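Local structure of MgGH51 (6ZPV) at residues K105-W110 against T166-D171; D24-G29 against Y479-Q484; Q522-T527 against W537-A542. The protein hydrolyses terminal alpha-L-arabinofuranosyl groups as a fungal family GH51 glycoside hydrolase, probably releasing arabinose from arabinose-bearing polysaccharides. All blocks are in the same frame, centred on the assembly; numbering follows the deposited sequence.

Contact 1 of 3, residues K105-W110 against T166-D171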
loop_
_atom_site.group_PDB
_atom_site.type_symbol
_atom_site.label_atom_id
_atom_site.label_comp_id
_atom_site.label_asym_id
_atom_site.label_seq_id
_atom_site.Cartn_x
_atom_site.Cartn_y
_atom_site.Cartn_z
ATOM N N LYS A 105 12.244 -0.431 15.688
ATOM C CA LYS A 105 13.397 0.449 15.511
ATOM C C LYS A 105 13.411 1.510 16.600
ATOM O O LYS A 105 12.413 2.255 16.738
ATOM C CB LYS A 105 13.395 1.098 14.140
ATOM C CG LYS A 105 14.466 2.120 13.920
ATOM C CD LYS A 105 14.502 2.595 12.462
ATOM C CE LYS A 105 15.285 3.844 12.234
ATOM N NZ LYS A 105 15.323 4.143 10.775
ATOM N N VAL A 106 14.515 1.577 17.329
ATOM C CA VAL A 106 14.734 2.516 18.443
ATOM C C VAL A 106 15.815 3.497 18.041
ATOM O O VAL A 106 16.986 3.081 17.927
ATOM C CB VAL A 106 15.086 1.796 19.752
ATOM C CG1 VAL A 106 15.293 2.777 20.894
ATOM C CG2 VAL A 106 13.955 0.786 20.093
ATOM N N ASP A 107 15.418 4.729 17.751
ATOM C CA ASP A 107 16.302 5.790 17.192
ATOM C C ASP A 107 16.305 6.986 18.139
ATOM O O ASP A 107 15.235 7.520 18.471
ATOM C CB ASP A 107 15.789 6.145 15.792
ATOM C CG ASP A 107 16.712 7.095 15.047
ATOM O OD1 ASP A 107 17.063 8.130 15.576
ATOM O OD2 ASP A 107 17.043 6.740 13.914
ATOM N N SER A 108 17.484 7.400 18.551
ATOM C CA SER A 108 17.687 8.526 19.468
ATOM C C SER A 108 17.207 9.862 18.949
ATOM O O SER A 108 17.050 10.792 19.776
ATOM C CB SER A 108 19.221 8.652 19.842
ATOM O OG SER A 108 19.950 9.059 18.667
ATOM N N THR A 109 17.023 10.009 17.651
ATOM C CA THR A 109 16.540 11.278 17.108
ATOM C C THR A 109 15.010 11.331 17.098
ATOM O O THR A 109 14.471 12.372 16.680
ATOM C CB THR A 109 17.103 11.515 15.697
ATOM O OG1 THR A 109 16.490 10.663 14.753
ATOM C CG2 THR A 109 18.619 11.404 15.639
ATOM N N TRP A 110 14.326 10.265 17.523
ATOM C CA TRP A 110 12.859 10.168 17.474
ATOM C C TRP A 110 12.236 10.311 18.857
ATOM O O TRP A 110 12.695 9.687 19.833
ATOM C CB TRP A 110 12.433 8.842 16.852
ATOM C CG TRP A 110 12.748 8.672 15.409
ATOM C CD1 TRP A 110 13.366 9.547 14.571
ATOM C CD2 TRP A 110 12.465 7.524 14.620
ATOM N NE1 TRP A 110 13.479 9.044 13.309
ATOM C CE2 TRP A 110 12.963 7.778 13.310
ATOM C CE3 TRP A 110 11.872 6.308 14.881
ATOM C CZ2 TRP A 110 12.848 6.848 12.269
ATOM C CZ3 TRP A 110 11.768 5.381 13.878
ATOM C CH2 TRP A 110 12.268 5.643 12.594
ATOM N N THR A 166 17.571 6.660 25.303
ATOM C CA THR A 166 18.921 7.099 25.720
ATOM C C THR A 166 19.913 6.815 24.574
ATOM O O THR A 166 20.875 7.557 24.466
ATOM C CB THR A 166 19.206 6.581 27.137
ATOM O OG1 THR A 166 18.653 5.293 27.312
ATOM C CG2 THR A 166 18.642 7.430 28.257
ATOM N N ALA A 167 19.683 5.868 23.657
ATOM C CA ALA A 167 20.688 5.571 22.604
ATOM C C ALA A 167 20.024 5.005 21.355
ATOM O O ALA A 167 19.140 4.179 21.704
ATOM C CB ALA A 167 21.607 4.543 23.192
ATOM N N SER A 168 20.438 5.243 20.056
ATOM C CA SER A 168 19.807 4.256 19.149
ATOM C C SER A 168 20.235 2.833 19.509
ATOM O O SER A 168 21.379 2.579 19.929
ATOM C CB SER A 168 20.193 4.598 17.775
ATOM O OG SER A 168 19.744 5.880 17.426
ATOM N N ALA A 169 19.342 1.859 19.291
ATOM C CA ALA A 169 19.698 0.442 19.417
ATOM C C ALA A 169 20.543 -0.018 18.248
ATOM O O ALA A 169 20.492 0.565 17.154
ATOM C CB ALA A 169 18.446 -0.394 19.484
ATOM N N PRO A 170 21.330 -1.096 18.456
ATOM C CA PRO A 170 22.201 -1.565 17.372
ATOM C C PRO A 170 21.446 -2.304 16.269
ATOM O O PRO A 170 22.035 -2.552 15.190
ATOM C CB PRO A 170 23.178 -2.521 18.074
ATOM C CG PRO A 170 22.376 -2.979 19.315
ATOM C CD PRO A 170 21.566 -1.762 19.741
ATOM N N ASP A 171 20.230 -2.784 16.563
ATOM C CA ASP A 171 19.413 -3.561 15.617
ATOM C C ASP A 171 17.954 -3.343 16.000
ATOM O O ASP A 171 17.678 -2.518 16.872
ATOM C CB ASP A 171 19.896 -5.015 15.551
ATOM C CG ASP A 171 19.817 -5.685 16.900
ATOM O OD1 ASP A 171 18.821 -5.446 17.625
ATOM O OD2 ASP A 171 20.688 -6.496 17.214
HETATM O O HOH W 1 16.629 -0.002 16.280
HETATM O O HOH W 2 18.597 1.715 15.315
HETATM O O HOH W 3 22.336 7.468 18.995
#
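The backbone N-H of S108 points almost straight at the hydroxyl of S168, with S108 N to S168 OG at 2.9 Å and an N-H...O angle of 174°. S168 OG stands anti to its own carbonyl carbon (chi1 -61°), which carries it across to that N-H. A backbone bond from A169 N to V106 O (3.0 Å) makes the second direct link, and S168 CA lies 3.3 Å from the same V106 O in a CA-H...O contact. Three waters extend the polar seam: one bridges V106 N and D171 O, another A169 O and, weakly, V106 O, and a third S108 OG and S168 N.

The 107-110 chain is shaped by a type I beta turn from D107 to W110, combined with an Asx turn in which D107 OD1 accepts from T109 N at 2.8 Å. T109 OG1 also donates to OD1, from above the carboxylate plane, so two bonds grip one oxygen. Apolar packing is slight: V106 CB meets A169 CB at 4.0 Å, and the contact buries 238 Å².

The pairing joins two surface loops, one between strands 93-98 and 112-119, the other between strands 157-163 and 174-181; both cross between the two five-stranded sheets of what looks like a beta-sandwich domain. V106 and A169 both touch L142 of strand 141-150 and N174 of strand 174-181, in one sheet of the pair.

Contact 2 of 3, residues D24-G29 against Y479-Q484; sequences DINHSG and YAPLLQ
The side-chain amide of N26 reaches L483 with a nearly straight bond: N26 ND2 to L483 O is 3.0 Å, the N-H...O angle is 174°, and the acceptor lies in the amide plane. A chi1 of -47° sets N26 CG beside the backbone N, from where the amide reaches that oxygen, while N26 CB packs 3.7 Å from Q484 CA. Beside this bond S28 CB presses on L483 CB at 3.5 Å, tighter than usual van der Waals contact, and separately I25 CG2 meets P481 CB at 4.0 Å. P481 follows a cis peptide bond, and its CB points toward the 24-29 loop.

The second shell fixes the polar ends. N26 OD1 accepts from the backbone N of both Q490 and W491, so both ends of the amide are bonded. An alanine in place of N26 would probably leave L483 O without this donor and the N-H groups of Q490 and W491 without their shared acceptor. S28 OG bonds to E23 O, and S28 N to I25 O at 2.9 Å closes the loop. D24 OD1 takes G29 N at 3.0 Å from above the carboxylate plane and bonds Y263 OH.

All six touching residues are buried, and the centre of the contact lies about 5 Å from the centre of the chain. The contact joins loops that leave strands 20-21 and 474-479, the first and last of the parallel sheet that forms the (beta/alpha)8 barrel of this family, at their C-terminal ends, where such barrels generally carry the active site. L483 packs on V496 and Y498 of strand 496-498.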
loop_
_atom_site.group_PDB
_atom_site.type_symbol
_atom_site.label_atom_id
_atom_site.label_comp_id
_atom_site.label_asym_id
_atom_site.label_seq_id
_atom_site.Cartn_x
_atom_site.Cartn_y
_atom_site.Cartn_z
ATOM N N ASP A 24 -3.970 -4.125 2.260
ATOM C CA ASP A 24 -3.151 -4.638 3.370
ATOM C C ASP A 24 -2.869 -6.111 3.066
ATOM O O ASP A 24 -3.749 -6.994 3.201
ATOM C CB ASP A 24 -3.872 -4.448 4.713
ATOM C CG ASP A 24 -2.908 -4.415 5.852
ATOM O OD1 ASP A 24 -1.819 -5.060 5.775
ATOM O OD2 ASP A 24 -3.205 -3.698 6.879
ATOM N N ILE A 25 -1.656 -6.381 2.581
ATOM C CA ILE A 25 -1.150 -7.717 2.241
ATOM C C ILE A 25 0.328 -7.681 2.657
ATOM O O ILE A 25 0.977 -6.627 2.568
ATOM C CB ILE A 25 -1.306 -8.023 0.733
ATOM C CG1 ILE A 25 -0.878 -9.456 0.362
ATOM C CG2 ILE A 25 -0.619 -6.996 -0.137
ATOM C CD1 ILE A 25 -1.134 -9.816 -1.082
ATOM N N ASN A 26 0.880 -8.793 3.102
ATOM C CA ASN A 26 2.272 -8.808 3.533
ATOM C C ASN A 26 2.539 -7.768 4.637
ATOM O O ASN A 26 3.637 -7.209 4.756
ATOM C CB ASN A 26 3.264 -8.560 2.395
ATOM C CG ASN A 26 3.040 -9.349 1.142
ATOM O OD1 ASN A 26 2.817 -10.563 1.199
ATOM N ND2 ASN A 26 3.157 -8.665 -0.011
ATOM N N HIS A 27 1.519 -7.491 5.472
ATOM C CA HIS A 27 1.650 -6.449 6.504
ATOM C C HIS A 27 2.130 -5.119 5.882
ATOM O O HIS A 27 2.896 -4.378 6.464
ATOM C CB HIS A 27 2.544 -6.921 7.646
ATOM C CG HIS A 27 1.811 -7.809 8.589
ATOM N ND1 HIS A 27 0.924 -7.333 9.519
ATOM C CD2 HIS A 27 1.731 -9.151 8.652
ATOM C CE1 HIS A 27 0.376 -8.341 10.153
ATOM N NE2 HIS A 27 0.880 -9.461 9.643
ATOM N N SER A 28 1.515 -4.789 4.762
ATOM C CA SER A 28 1.698 -3.482 4.085
ATOM C C SER A 28 0.973 -2.346 4.786
ATOM O O SER A 28 1.376 -1.175 4.584
ATOM C CB SER A 28 1.227 -3.538 2.671
ATOM O OG SER A 28 -0.158 -3.833 2.658
ATOM N N GLY A 29 -0.079 -2.637 5.536
ATOM C CA GLY A 29 -0.827 -1.602 6.281
ATOM C C GLY A 29 -0.405 -1.680 7.731
ATOM O O GLY A 29 0.549 -1.021 8.155
ATOM N N TYR A 479 1.636 -1.533 -10.642
ATOM C CA TYR A 479 2.225 -2.824 -10.228
ATOM C C TYR A 479 1.511 -3.345 -8.973
ATOM O O TYR A 479 1.048 -2.539 -8.152
ATOM C CB TYR A 479 3.721 -2.600 -9.925
ATOM C CG TYR A 479 4.558 -3.820 -9.614
ATOM C CD1 TYR A 479 4.560 -4.438 -8.387
ATOM C CD2 TYR A 479 5.388 -4.345 -10.604
ATOM C CE1 TYR A 479 5.348 -5.542 -8.096
ATOM C CE2 TYR A 479 6.202 -5.428 -10.310
ATOM C CZ TYR A 479 6.198 -6.036 -9.069
ATOM O OH TYR A 479 6.983 -7.131 -8.746
ATOM N N ALA A 480 1.487 -4.655 -8.784
ATOM C CA ALA A 480 0.981 -5.166 -7.500
ATOM C C ALA A 480 1.653 -6.449 -7.108
ATOM O O ALA A 480 1.979 -7.260 -8.005
ATOM C CB ALA A 480 -0.512 -5.358 -7.542
ATOM N N PRO A 481 1.780 -6.743 -5.797
ATOM C CA PRO A 481 1.551 -5.819 -4.694
ATOM C C PRO A 481 2.657 -4.755 -4.582
ATOM O O PRO A 481 3.800 -4.919 -5.031
ATOM C CB PRO A 481 1.591 -6.717 -3.425
ATOM C CG PRO A 481 1.374 -8.092 -3.966
ATOM C CD PRO A 481 2.032 -8.108 -5.337
ATOM N N LEU A 482 2.303 -3.667 -3.876
ATOM C CA LEU A 482 3.182 -2.530 -3.622
ATOM C C LEU A 482 4.224 -2.840 -2.566
ATOM O O LEU A 482 5.381 -2.421 -2.750
ATOM C CB LEU A 482 2.301 -1.370 -3.220
ATOM C CG LEU A 482 2.998 -0.026 -3.002
ATOM C CD1 LEU A 482 3.700 0.458 -4.251
ATOM C CD2 LEU A 482 2.007 0.993 -2.509
ATOM N N LEU A 483 3.803 -3.461 -1.456
ATOM C CA LEU A 483 4.616 -3.480 -0.244
ATOM C C LEU A 483 4.738 -4.878 0.326
ATOM O O LEU A 483 3.790 -5.697 0.252
ATOM C CB LEU A 483 4.010 -2.540 0.806
ATOM C CG LEU A 483 4.269 -1.060 0.564
ATOM C CD1 LEU A 483 3.430 -0.175 1.416
ATOM C CD2 LEU A 483 5.726 -0.724 0.788
ATOM N N GLN A 484 5.848 -5.114 1.014
ATOM C CA GLN A 484 6.146 -6.407 1.650
ATOM C C GLN A 484 6.955 -6.263 2.930
ATOM O O GLN A 484 8.121 -5.826 2.878
ATOM C CB GLN A 484 6.930 -7.290 0.700
ATOM C CG GLN A 484 7.426 -8.597 1.286
ATOM C CD GLN A 484 8.503 -9.278 0.450
ATOM O OE1 GLN A 484 9.110 -8.690 -0.420
ATOM N NE2 GLN A 484 8.746 -10.533 0.777
#

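Contact 3 of 3, residues Q522-T527 against W537-A542. With ACT (acetate ion), chain S.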
loop_
_atom_site.group_PDB
_atom_site.type_symbol
_atom_site.label_atom_id
_atom_site.label_comp_id
_atom_site.label_asym_id
_atom_site.label_seq_id
_atom_site.Cartn_x
_atom_site.Cartn_y
_atom_site.Cartn_z
ATOM N N GLN A 522 2.696 14.913 -23.834
ATOM C CA GLN A 522 2.479 14.657 -25.266
ATOM C C GLN A 522 3.120 13.309 -25.624
ATOM O O GLN A 522 4.296 13.061 -25.255
ATOM C CB GLN A 522 3.144 15.739 -26.130
ATOM C CG GLN A 522 2.765 17.178 -25.774
ATOM C CD GLN A 522 3.459 18.163 -26.666
ATOM O OE1 GLN A 522 4.636 17.991 -27.041
ATOM N NE2 GLN A 522 2.738 19.235 -27.073
ATOM N N TYR A 523 2.419 12.458 -26.379
ATOM C CA TYR A 523 2.998 11.224 -26.924
ATOM C C TYR A 523 3.532 11.510 -28.322
ATOM O O TYR A 523 2.764 11.957 -29.171
ATOM C CB TYR A 523 2.006 10.055 -26.961
ATOM C CG TYR A 523 2.652 8.802 -27.495
ATOM C CD1 TYR A 523 3.543 8.073 -26.716
ATOM C CD2 TYR A 523 2.435 8.408 -28.804
ATOM C CE1 TYR A 523 4.231 6.993 -27.233
ATOM C CE2 TYR A 523 3.092 7.318 -29.310
ATOM C CZ TYR A 523 4.023 6.627 -28.547
ATOM O OH TYR A 523 4.730 5.560 -29.059
ATOM N N LEU A 524 4.805 11.217 -28.535
ATOM C CA LEU A 524 5.456 11.425 -29.853
ATOM C C LEU A 524 5.587 10.067 -30.549
ATOM O O LEU A 524 6.371 9.217 -30.133
ATOM C CB LEU A 524 6.842 12.056 -29.678
ATOM C CG LEU A 524 6.874 13.446 -29.133
ATOM C CD1 LEU A 524 8.289 13.914 -28.985
ATOM C CD2 LEU A 524 6.146 14.455 -30.058
ATOM N N PRO A 525 4.809 9.835 -31.633
ATOM C CA PRO A 525 4.952 8.564 -32.335
ATOM C C PRO A 525 6.394 8.377 -32.842
ATOM O O PRO A 525 7.094 9.366 -33.164
ATOM C CB PRO A 525 3.966 8.638 -33.521
ATOM C CG PRO A 525 3.051 9.775 -33.180
ATOM C CD PRO A 525 3.788 10.713 -32.236
ATOM N N SER A 526 6.778 7.124 -32.950
ATOM C CA SER A 526 8.114 6.753 -33.437
ATOM C C SER A 526 7.984 5.463 -34.207
ATOM O O SER A 526 6.960 4.746 -34.129
ATOM C CB SER A 526 9.112 6.663 -32.299
ATOM O OG SER A 526 8.748 5.639 -31.369
ATOM N N THR A 527 9.057 5.091 -34.914
ATOM C CA THR A 527 9.169 3.741 -35.454
ATOM C C THR A 527 8.652 2.726 -34.453
ATOM O O THR A 527 9.067 2.770 -33.289
ATOM C CB THR A 527 10.636 3.461 -35.772
ATOM O OG1 THR A 527 11.181 4.513 -36.589
ATOM C CG2 THR A 527 10.869 2.114 -36.417
ATOM N N TRP A 537 10.497 0.772 -26.930
ATOM C CA TRP A 537 10.726 2.160 -26.514
ATOM C C TRP A 537 9.412 2.920 -26.593
ATOM O O TRP A 537 8.460 2.498 -27.273
ATOM C CB TRP A 537 11.798 2.820 -27.425
ATOM C CG TRP A 537 11.489 2.720 -28.873
ATOM C CD1 TRP A 537 10.690 3.560 -29.616
ATOM C CD2 TRP A 537 11.920 1.667 -29.778
ATOM N NE1 TRP A 537 10.583 3.085 -30.897
ATOM C CE2 TRP A 537 11.336 1.932 -31.015
ATOM C CE3 TRP A 537 12.705 0.542 -29.613
ATOM C CZ2 TRP A 537 11.523 1.088 -32.121
ATOM C CZ3 TRP A 537 12.917 -0.256 -30.699
ATOM C CH2 TRP A 537 12.332 0.011 -31.943
ATOM N N SER A 538 9.390 4.078 -25.940
ATOM C CA SER A 538 8.253 5.022 -25.969
ATOM C C SER A 538 8.800 6.418 -25.694
ATOM O O SER A 538 9.647 6.582 -24.794
ATOM C CB SER A 538 7.193 4.625 -24.948
ATOM O OG SER A 538 6.131 5.569 -24.923
ATOM N N ILE A 539 8.317 7.408 -26.447
ATOM C CA ILE A 539 8.840 8.782 -26.398
ATOM C C ILE A 539 7.674 9.700 -26.060
ATOM O O ILE A 539 6.635 9.706 -26.744
ATOM C CB ILE A 539 9.535 9.179 -27.700
ATOM C CG1 ILE A 539 10.619 8.148 -28.043
ATOM C CG2 ILE A 539 10.072 10.564 -27.571
ATOM C CD1 ILE A 539 11.318 8.322 -29.351
ATOM N N THR A 540 7.879 10.528 -25.045
ATOM C CA THR A 540 6.926 11.568 -24.648
ATOM C C THR A 540 7.620 12.896 -24.480
ATOM O O THR A 540 8.866 12.930 -24.431
ATOM C CB THR A 540 6.142 11.189 -23.360
ATOM O OG1 THR A 540 7.073 11.082 -22.277
ATOM C CG2 THR A 540 5.350 9.910 -23.546
ATOM N N ARG A 541 6.848 13.955 -24.401
ATOM C CA ARG A 541 7.377 15.339 -24.340
ATOM C C ARG A 541 6.541 16.169 -23.367
ATOM O O ARG A 541 5.316 16.080 -23.431
ATOM C CB ARG A 541 7.421 15.909 -25.766
ATOM C CG ARG A 541 7.990 17.316 -25.891
ATOM C CD ARG A 541 8.160 17.725 -27.361
ATOM N NE ARG A 541 8.684 19.066 -27.557
ATOM C CZ ARG A 541 7.958 20.195 -27.512
ATOM N NH1 ARG A 541 6.638 20.159 -27.292
ATOM N NH2 ARG A 541 8.560 21.380 -27.634
ATOM N N ALA A 542 7.205 16.979 -22.572
ATOM C CA ALA A 542 6.547 17.980 -21.737
ATOM C C ALA A 542 6.256 19.223 -22.579
ATOM O O ALA A 542 7.188 19.899 -23.062
ATOM C CB ALA A 542 7.429 18.286 -20.578
HETATM C C ACT S . 9.895 3.335 -39.678
HETATM O O ACT S . 8.725 2.635 -39.648
HETATM O OXT ACT S . 10.108 4.502 -39.151
HETATM C CH3 ACT S . 11.170 2.659 -40.294
HETATM O O HOH W 4 7.269 6.799 -29.254
HETATM O O HOH W 5 6.209 3.166 -28.669
#
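A beta hairpin of strands 522-523 and 535-541, part of the seven-stranded antiparallel sheet in the C-terminal region, brings these segments together. Q522 and R541 form an antiparallel hydrogen-bonded pair, with R541 N to Q522 O at 2.8 Å and Q522 N bonding back to R541 O; Y523 and T540 follow as a non-hydrogen-bonded pair. L524 N then donates to I539 O at 3.0 Å.

On the face carrying Q522 and R541 the two side chains run side by side, pointing the same way, with R541 CG anti to its backbone N (chi1 -178°) and the chain extended to NE. In the conformer described, R541 NH1 donates to Q522 OE1 (3.0 Å), which lies in the guanidinium plane, and NH2 bonds T626 O. L524 CD1 touches both R541 CB and I539 CG2, at 3.9 and 4.0 Å, its side chain crossing that of I539 at about a right angle.

On the face carrying Y523 and T540, S538 OG lies in the plane of the Y523 ring at its edge, 3.3 Å from CE1, and is bonded to E468 of helix 454-469. Where the chain after strand 522-523 draws away from strand 535-541, water 4 spans L524 O and I539 N and also meets Y523 OH and S526 OG.

At the far end T527 OG1 bonds an acetate, probably from the crystallisation liquor, and T4 N. The W537 indole N-H is shared: NE1 gives S526 OG a weak bond and T527 O a shorter one of 2.8 Å, with T527 O 15° out of the ring plane.

Contact 2 is the core contact, buried near the centre of the chain; contact 1 lies at the surface, and contact 3, whose centre is about 30 Å from that of the chain, is largely buried within its own sheet. They join different elements: two loops of the antiparallel sheets, two ends of the parallel barrel sheet, and the strands of one hairpin. Chemistry follows: water bridges and a serine hydroxyl in 105-110/166-171, one buried hydrogen bond from a side-chain amide with close carbon packing in 24-29/479-484, and regular backbone pairing with side-chain bonds, and bridging waters where the pairing ends, in 522-527/537-542. Nearest atoms are about 14 Å apart for contacts 1 and 2, about 17 Å for contacts 2 and 3.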